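Local structure of cell wall surface anchor family protein (Streptococcus agalactiae serogroup V, 3TXA) at residues Glu167-Asn172 against Ile536-His541; Lys163-Thr168 against Thr213-Asn218. The protein is the adhesive tip pilin GBS104 of group B streptococcal pili, binds metal ions and probably mediates attachment to host surfaces. All coordinates share one frame; numbering follows the deposited sequence.

Interaction 1: Glu167-Asn172 against Ile536-His541; sequences ETKELN and IVEEKH. With CD (cadmium ion), chain C.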
ATOM      1  N   GLU A 167      14.895  -5.173   0.931  1.00 67.96           N
ATOM      2  CA  GLU A 167      15.779  -5.541  -0.183  1.00 69.34           C
ATOM      3  C   GLU A 167      15.112  -6.767  -0.753  1.00 68.87           C
ATOM      4  O   GLU A 167      14.553  -7.584  -0.005  1.00 68.28           O
ATOM      5  CB  GLU A 167      17.219  -5.878   0.285  1.00 70.15           C
ATOM      6  CG  GLU A 167      18.022  -4.727   1.012  1.00 74.98           C
ATOM      7  CD  GLU A 167      18.668  -3.670   0.067  1.00 80.55           C
ATOM      8  OE1 GLU A 167      19.405  -4.063  -0.871  1.00 83.73           O
ATOM      9  OE2 GLU A 167      18.464  -2.443   0.273  1.00 81.68           O
ATOM     10  N   THR A 168      15.141  -6.894  -2.070  1.00 69.25           N
ATOM     11  CA  THR A 168      14.445  -8.013  -2.708  1.00 69.70           C
ATOM     12  C   THR A 168      15.372  -9.220  -2.774  1.00 69.72           C
ATOM     13  O   THR A 168      16.513  -9.101  -3.222  1.00 69.36           O
ATOM     14  CB  THR A 168      13.952  -7.606  -4.093  1.00 69.75           C
ATOM     15  OG1 THR A 168      14.600  -8.401  -5.098  1.00 70.87           O
ATOM     16  CG2 THR A 168      14.242  -6.105  -4.316  1.00 69.82           C
ATOM     17  N   LYS A 169      14.878 -10.364  -2.312  1.00 70.22           N
ATOM     18  CA  LYS A 169      15.678 -11.582  -2.181  1.00 71.33           C
ATOM     19  C   LYS A 169      16.494 -11.951  -3.435  1.00 73.32           C
ATOM     20  O   LYS A 169      17.730 -12.088  -3.370  1.00 73.59           O
ATOM     21  CB  LYS A 169      14.793 -12.738  -1.752  1.00 70.53           C
ATOM     22  CG  LYS A 169      14.254 -12.563  -0.369  1.00 68.43           C
ATOM     23  CD  LYS A 169      13.262 -13.649  -0.054  1.00 66.20           C
ATOM     24  CE  LYS A 169      12.872 -13.608   1.402  1.00 65.30           C
ATOM     25  NZ  LYS A 169      11.964 -14.725   1.740  1.00 64.53           N
ATOM     26  N   GLU A 170      15.805 -12.095  -4.566  1.00 75.12           N
ATOM     27  CA  GLU A 170      16.453 -12.227  -5.869  1.00 76.92           C
ATOM     28  C   GLU A 170      17.162 -10.934  -6.334  1.00 76.90           C
ATOM     29  O   GLU A 170      16.594 -10.077  -7.051  1.00 77.25           O
ATOM     30  CB  GLU A 170      15.461 -12.724  -6.941  1.00 77.95           C
ATOM     31  CG  GLU A 170      14.939 -14.193  -6.759  1.00 81.41           C
ATOM     32  CD  GLU A 170      14.059 -14.683  -7.956  1.00 86.09           C
ATOM     33  OE1 GLU A 170      14.047 -14.023  -9.042  1.00 86.42           O
ATOM     34  OE2 GLU A 170      13.380 -15.737  -7.803  1.00 86.68           O
ATOM     35  N   LEU A 171      18.411 -10.808  -5.884  1.00 76.90           N
ATOM     36  CA  LEU A 171      19.444  -9.999  -6.548  1.00 76.62           C
ATOM     37  C   LEU A 171      19.202  -8.465  -6.523  1.00 75.57           C
ATOM     38  O   LEU A 171      19.373  -7.781  -7.542  1.00 75.34           O
ATOM     39  CB  LEU A 171      19.709 -10.543  -7.990  1.00 77.34           C
ATOM     40  CG  LEU A 171      19.401 -12.031  -8.397  1.00 79.45           C
ATOM     41  CD1 LEU A 171      19.136 -12.231  -9.919  1.00 79.42           C
ATOM     42  CD2 LEU A 171      20.425 -13.096  -7.885  1.00 80.55           C
ATOM     43  N   ASN A 172      18.835  -7.931  -5.352  1.00 74.23           N
ATOM     44  CA  ASN A 172      18.635  -6.470  -5.168  1.00 72.87           C
ATOM     45  C   ASN A 172      17.902  -5.773  -6.361  1.00 70.52           C
ATOM     46  O   ASN A 172      18.135  -4.586  -6.687  1.00 70.10           O
ATOM     47  CB  ASN A 172      19.974  -5.770  -4.815  1.00 73.82           C
ATOM     48  CG  ASN A 172      19.793  -4.278  -4.383  1.00 77.13           C
ATOM     49  OD1 ASN A 172      18.728  -3.879  -3.865  1.00 81.23           O
ATOM     50  ND2 ASN A 172      20.840  -3.460  -4.601  1.00 77.82           N
ATOM     51  N   ILE A 536       8.946 -12.019  -1.484  1.00 52.39           N
ATOM     52  CA  ILE A 536       9.780 -11.320  -2.456  1.00 52.58           C
ATOM     53  C   ILE A 536      10.861 -10.484  -1.796  1.00 53.82           C
ATOM     54  O   ILE A 536      11.894 -10.227  -2.387  1.00 54.35           O
ATOM     55  CB  ILE A 536       8.907 -10.401  -3.383  1.00 52.06           C
ATOM     56  CG1 ILE A 536       7.831 -11.200  -4.131  1.00 52.68           C
ATOM     57  CG2 ILE A 536       9.730  -9.576  -4.353  1.00 51.36           C
ATOM     58  CD1 ILE A 536       8.339 -12.333  -5.018  1.00 53.67           C
ATOM     59  N   VAL A 537      10.625 -10.013  -0.579  1.00 55.74           N
ATOM     60  CA  VAL A 537      11.577  -9.111   0.060  1.00 56.79           C
ATOM     61  C   VAL A 537      11.884  -9.543   1.469  1.00 58.16           C
ATOM     62  O   VAL A 537      11.134 -10.307   2.078  1.00 57.30           O
ATOM     63  CB  VAL A 537      11.090  -7.654   0.130  1.00 56.65           C
ATOM     64  CG1 VAL A 537      11.025  -7.014  -1.241  1.00 55.85           C
ATOM     65  CG2 VAL A 537       9.753  -7.577   0.865  1.00 57.90           C
ATOM     66  N   GLU A 538      13.008  -9.019   1.958  1.00 60.81           N
ATOM     67  CA  GLU A 538      13.512  -9.232   3.307  1.00 63.40           C
ATOM     68  C   GLU A 538      13.635  -7.867   3.993  1.00 64.00           C
ATOM     69  O   GLU A 538      14.121  -6.878   3.394  1.00 63.21           O
ATOM     70  CB  GLU A 538      14.885  -9.901   3.232  1.00 64.11           C
ATOM     71  CG  GLU A 538      15.166 -10.930   4.361  1.00 69.69           C
ATOM     72  CD  GLU A 538      16.067 -12.110   3.898  1.00 75.12           C
ATOM     73  OE1 GLU A 538      17.221 -11.864   3.448  1.00 76.49           O
ATOM     74  OE2 GLU A 538      15.600 -13.281   3.982  1.00 76.53           O
ATOM     75  N   GLU A 539      13.182  -7.808   5.243  1.00 65.29           N
ATOM     76  CA  GLU A 539      13.290  -6.577   6.028  1.00 66.69           C
ATOM     77  C   GLU A 539      14.649  -6.467   6.721  1.00 66.42           C
ATOM     78  O   GLU A 539      15.069  -7.362   7.437  1.00 66.05           O
ATOM     79  CB  GLU A 539      12.162  -6.485   7.057  1.00 67.57           C
ATOM     80  CG  GLU A 539      10.766  -6.379   6.449  1.00 70.84           C
ATOM     81  CD  GLU A 539       9.681  -6.081   7.487  1.00 75.65           C
ATOM     82  OE1 GLU A 539       9.703  -4.954   8.054  1.00 76.10           O
ATOM     83  OE2 GLU A 539       8.811  -6.976   7.714  1.00 77.04           O
ATOM     84  N   LYS A 540      15.312  -5.343   6.508  1.00 66.62           N
ATOM     85  CA  LYS A 540      16.651  -5.130   7.005  1.00 67.11           C
ATOM     86  C   LYS A 540      16.750  -3.847   7.822  1.00 66.59           C
ATOM     87  O   LYS A 540      16.629  -2.739   7.257  1.00 67.13           O
ATOM     88  CB  LYS A 540      17.616  -5.033   5.821  1.00 67.80           C
ATOM     89  CG  LYS A 540      18.053  -6.384   5.302  1.00 71.25           C
ATOM     90  CD  LYS A 540      19.354  -6.272   4.478  1.00 76.51           C
ATOM     91  CE  LYS A 540      19.809  -7.646   3.987  1.00 78.63           C
ATOM     92  NZ  LYS A 540      19.454  -8.705   5.006  1.00 80.30           N
ATOM     93  N   HIS A 541      16.994  -3.985   9.132  1.00 65.30           N
ATOM     94  CA  HIS A 541      17.216  -2.829   9.995  1.00 63.87           C
ATOM     95  C   HIS A 541      18.596  -2.275   9.731  1.00 62.00           C
ATOM     96  O   HIS A 541      19.529  -3.024   9.567  1.00 62.16           O
ATOM     97  CB  HIS A 541      17.133  -3.235  11.456  1.00 64.53           C
ATOM     98  CG  HIS A 541      15.781  -3.702  11.891  1.00 68.02           C
ATOM     99  ND1 HIS A 541      15.600  -4.529  12.983  1.00 71.83           N
ATOM    100  CD2 HIS A 541      14.542  -3.461  11.391  1.00 71.10           C
ATOM    101  CE1 HIS A 541      14.310  -4.771  13.145  1.00 73.00           C
ATOM    102  NE2 HIS A 541      13.645  -4.134  12.191  1.00 73.42           N
TER
HETATM  103 CD    CD C 802      11.411  -4.685  12.496  1.00 96.14          CD
HETATM  104  O   HOH W   1      11.452  -6.522  13.719  1.00 62.86           O
HETATM  105  O   HOH W   2      11.446  -2.639  11.139  1.00 55.93           O
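Glu167 and Glu538 form an antiparallel hydrogen-bonded pair. Glu538 N reaches Glu167 O at 2.9 Å in a nearly straight bond, with an N-H...O angle of 170°, and Glu167 N returns to Glu538 O at 3.1 Å. Thr168 and Val537 follow as the non-hydrogen-bonded pair, and here the backbones close up to 4.1 Å between the two CA atoms. One residue further, although the first chain has left strand conformation, Lys169 N still bonds Ile536 O at 3.0 Å.

The apolar contacts lie on both faces of the sheet. Val537 CG1 lies alongside Thr168 on one face, 4.1 Å from Thr168 CB. On the other face Glu167 keeps CG beside its backbone N (chi1 -61°), where it meets Lys540 CD at 4.0 Å, the two side chains crossing at about a right angle.

Charge plays a looser part. Lys169 runs extended beyond CG across Glu538, bringing its CE to 3.8 Å from Glu538 OE2, while the ammonium nitrogen stays beyond salt-bridge range and makes a weak hydrogen bond to Lys534 O. At the far end of the strand His541 NE2 binds a cadmium ion at 2.3 Å, together with two waters.

Strand 537-541 follows directly on helix 525-536. The Thr168-Val537 face rests on Leu175 of strand 175-182, Ile536 packs against strands 329-336 and 483-489 of the parallel sheet, and Glu539 forms a salt bridge with Lys211 at the end of helix 197-212.

Interaction 2: Lys163-Thr168 against Thr213-Asn218; sequences KTTVET and TSNKDN
Thr165 meets Ser214 through its methyl: CG2 sits 3.3 Å from Ser214 O, close to the point where the loop leaves helix 197-212.

Val166 comes next and gives the largest share of the strand's side. Its CG2 lies 3.4 Å from Ser214 OG; the hydrogen bond of that hydroxyl runs to Lys211 O in the last turn of the helix, and towards Val166 it makes a packing contact. The carbonyl of Val166 turns away from strand 537-541, and Asn215 supplies its partner: ND2 donates to Val166 O in a hydrogen bond modelled at 2.3 Å, very short and so doubtful in its exact geometry. Asn215 swings its amide out of the loop towards the strand because chi1 (-161°) sets CG beside the carbonyl carbon.

Glu167 adds little. Its OE2 stands 4.0 Å from Asn215 ND2, carboxylate and amide planes turned 34° against each other.

Asn218, near the CG2 of Val166, ties the loop to its surroundings, its OD1 accepting from Leu175 N and its ND2 donating to Ile212 O.

Asn215 to Asn218 form a type I beta turn. It lies in the loop that links helix 197-212 to strand 219-225, an outermost strand of the parallel sheet. This is a helix-to-strand connection of the alpha/beta fold of a von Willebrand factor type A domain, here set against a strand outside that sheet, with an asparagine amide facing its carbonyl.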
ATOM      1  N   LYS A 163      16.976   2.967  10.665  1.00 61.09           N
ATOM      2  CA  LYS A 163      16.083   2.836   9.509  1.00 61.19           C
ATOM      3  C   LYS A 163      15.720   1.371   9.265  1.00 61.41           C
ATOM      4  O   LYS A 163      16.291   0.457   9.888  1.00 61.79           O
ATOM      5  CB  LYS A 163      16.733   3.443   8.265  1.00 60.64           C
ATOM      6  CG  LYS A 163      16.961   4.934   8.344  1.00 61.29           C
ATOM      7  CD  LYS A 163      17.769   5.467   7.182  1.00 61.78           C
ATOM      8  CE  LYS A 163      17.702   6.995   7.124  1.00 63.48           C
ATOM      9  NZ  LYS A 163      18.639   7.648   6.130  1.00 64.09           N
ATOM     10  N   THR A 164      14.747   1.149   8.393  1.00 61.51           N
ATOM     11  CA  THR A 164      14.482  -0.181   7.857  1.00 62.28           C
ATOM     12  C   THR A 164      14.401  -0.039   6.339  1.00 63.23           C
ATOM     13  O   THR A 164      14.061   1.038   5.832  1.00 63.65           O
ATOM     14  CB  THR A 164      13.183  -0.821   8.419  1.00 61.92           C
ATOM     15  OG1 THR A 164      13.249  -0.899   9.849  1.00 61.28           O
ATOM     16  CG2 THR A 164      12.995  -2.231   7.877  1.00 61.40           C
ATOM     17  N   THR A 165      14.787  -1.082   5.610  1.00 64.19           N
ATOM     18  CA  THR A 165      14.377  -1.195   4.203  1.00 65.13           C
ATOM     19  C   THR A 165      13.929  -2.584   3.923  1.00 65.24           C
ATOM     20  O   THR A 165      14.065  -3.501   4.747  1.00 65.23           O
ATOM     21  CB  THR A 165      15.483  -0.909   3.159  1.00 65.42           C
ATOM     22  OG1 THR A 165      16.770  -1.229   3.723  1.00 67.19           O
ATOM     23  CG2 THR A 165      15.412   0.553   2.560  1.00 64.40           C
ATOM     24  N   VAL A 166      13.367  -2.707   2.734  1.00 65.71           N
ATOM     25  CA  VAL A 166      13.167  -3.984   2.118  1.00 66.03           C
ATOM     26  C   VAL A 166      14.129  -4.083   0.937  1.00 66.60           C
ATOM     27  O   VAL A 166      14.223  -3.168   0.110  1.00 66.04           O
ATOM     28  CB  VAL A 166      11.709  -4.183   1.726  1.00 65.76           C
ATOM     29  CG1 VAL A 166      10.958  -4.612   2.919  1.00 65.23           C
ATOM     30  CG2 VAL A 166      11.122  -2.910   1.187  1.00 65.30           C
ATOM     31  N   GLU A 167      14.895  -5.173   0.931  1.00 67.96           N
ATOM     32  CA  GLU A 167      15.779  -5.541  -0.183  1.00 69.34           C
ATOM     33  C   GLU A 167      15.112  -6.767  -0.753  1.00 68.87           C
ATOM     34  O   GLU A 167      14.553  -7.584  -0.005  1.00 68.28           O
ATOM     35  CB  GLU A 167      17.219  -5.878   0.285  1.00 70.15           C
ATOM     36  CG  GLU A 167      18.022  -4.727   1.012  1.00 74.98           C
ATOM     37  CD  GLU A 167      18.668  -3.670   0.067  1.00 80.55           C
ATOM     38  OE1 GLU A 167      19.405  -4.063  -0.871  1.00 83.73           O
ATOM     39  OE2 GLU A 167      18.464  -2.443   0.273  1.00 81.68           O
ATOM     40  N   THR A 168      15.141  -6.894  -2.070  1.00 69.25           N
ATOM     41  CA  THR A 168      14.445  -8.013  -2.708  1.00 69.70           C
ATOM     42  C   THR A 168      15.372  -9.220  -2.774  1.00 69.72           C
ATOM     43  O   THR A 168      16.513  -9.101  -3.222  1.00 69.36           O
ATOM     44  CB  THR A 168      13.952  -7.606  -4.093  1.00 69.75           C
ATOM     45  OG1 THR A 168      14.600  -8.401  -5.098  1.00 70.87           O
ATOM     46  CG2 THR A 168      14.242  -6.105  -4.316  1.00 69.82           C
ATOM     47  N   THR A 213       7.464   1.289  -0.639  1.00 48.15           N
ATOM     48  CA  THR A 213       8.215   2.483  -0.973  1.00 48.23           C
ATOM     49  C   THR A 213       9.210   2.867   0.113  1.00 48.14           C
ATOM     50  O   THR A 213       9.768   3.947   0.068  1.00 47.35           O
ATOM     51  CB  THR A 213       7.279   3.679  -1.211  1.00 48.42           C
ATOM     52  OG1 THR A 213       6.282   3.710  -0.175  1.00 48.41           O
ATOM     53  CG2 THR A 213       6.605   3.565  -2.556  1.00 47.56           C
ATOM     54  N   SER A 214       9.429   2.009   1.102  1.00 49.09           N
ATOM     55  CA  SER A 214      10.505   2.282   2.072  1.00 50.47           C
ATOM     56  C   SER A 214      11.855   2.148   1.372  1.00 51.72           C
ATOM     57  O   SER A 214      12.884   2.569   1.893  1.00 52.22           O
ATOM     58  CB  SER A 214      10.456   1.328   3.248  1.00 49.83           C
ATOM     59  OG  SER A 214      10.460  -0.002   2.786  1.00 50.71           O
ATOM     60  N   ASN A 215      11.834   1.545   0.184  1.00 52.52           N
ATOM     61  CA  ASN A 215      12.992   1.450  -0.664  1.00 53.10           C
ATOM     62  C   ASN A 215      12.904   2.451  -1.804  1.00 54.11           C
ATOM     63  O   ASN A 215      12.145   2.248  -2.718  1.00 54.60           O
ATOM     64  CB  ASN A 215      13.065   0.038  -1.211  1.00 52.73           C
ATOM     65  CG  ASN A 215      14.428  -0.307  -1.720  1.00 52.11           C
ATOM     66  OD1 ASN A 215      15.052   0.479  -2.462  1.00 51.81           O
ATOM     67  ND2 ASN A 215      14.919  -1.490  -1.326  1.00 49.11           N
ATOM     68  N   LYS A 216      13.685   3.522  -1.751  1.00 55.68           N
ATOM     69  CA  LYS A 216      13.588   4.628  -2.711  1.00 57.55           C
ATOM     70  C   LYS A 216      13.472   4.218  -4.184  1.00 57.54           C
ATOM     71  O   LYS A 216      13.059   5.033  -5.036  1.00 57.89           O
ATOM     72  CB  LYS A 216      14.786   5.578  -2.550  1.00 58.71           C
ATOM     73  CG  LYS A 216      14.727   6.494  -1.262  1.00 64.76           C
ATOM     74  CD  LYS A 216      13.644   7.623  -1.311  1.00 70.11           C
ATOM     75  CE  LYS A 216      14.135   8.933  -2.010  1.00 72.07           C
ATOM     76  NZ  LYS A 216      12.951   9.760  -2.459  1.00 73.40           N
ATOM     77  N   ASP A 217      13.822   2.959  -4.466  1.00 56.72           N
ATOM     78  CA  ASP A 217      13.961   2.464  -5.832  1.00 56.26           C
ATOM     79  C   ASP A 217      12.693   1.845  -6.408  1.00 55.01           C
ATOM     80  O   ASP A 217      12.385   2.072  -7.579  1.00 55.23           O
ATOM     81  CB  ASP A 217      15.107   1.451  -5.896  1.00 56.79           C
ATOM     82  CG  ASP A 217      16.453   2.122  -6.020  1.00 59.27           C
ATOM     83  OD1 ASP A 217      16.469   3.330  -6.404  1.00 61.30           O
ATOM     84  OD2 ASP A 217      17.483   1.451  -5.737  1.00 61.10           O
ATOM     85  N   ASN A 218      12.016   1.030  -5.590  1.00 52.94           N
ATOM     86  CA  ASN A 218      10.685   0.494  -5.855  1.00 50.70           C
ATOM     87  C   ASN A 218       9.644   1.515  -6.299  1.00 48.83           C
ATOM     88  O   ASN A 218       9.672   2.676  -5.911  1.00 48.62           O
ATOM     89  CB  ASN A 218      10.191  -0.225  -4.618  1.00 51.17           C
ATOM     90  CG  ASN A 218      10.925  -1.508  -4.374  1.00 52.40           C
ATOM     91  OD1 ASN A 218      11.614  -2.007  -5.258  1.00 57.01           O
ATOM     92  ND2 ASN A 218      10.771  -2.071  -3.187  1.00 52.89           N
TER

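In the fold
Strand 153-168 serves both contacts, sharing Glu167 and Thr168: interaction 1 uses its edge towards strand 537-541, interaction 2 the carbonyl of Val166 on the other edge. Their centres lie 8 Å apart. Lys540 N lies 2.8 Å from Thr165 O, a probable hydrogen bond that continues the pairing, and Val537 CG2 packs 3.8 Å from Val166 CG1. His541 CD2 comes within 3.3 Å of Thr164 OG1, and the cadmium on His541 is about 5 Å from the nearest side-chain atom of Thr164. The paired strands enter and leave the von Willebrand factor type A part, consistent with a two-stranded connection to the Ig-like part, well away from the magnesium site.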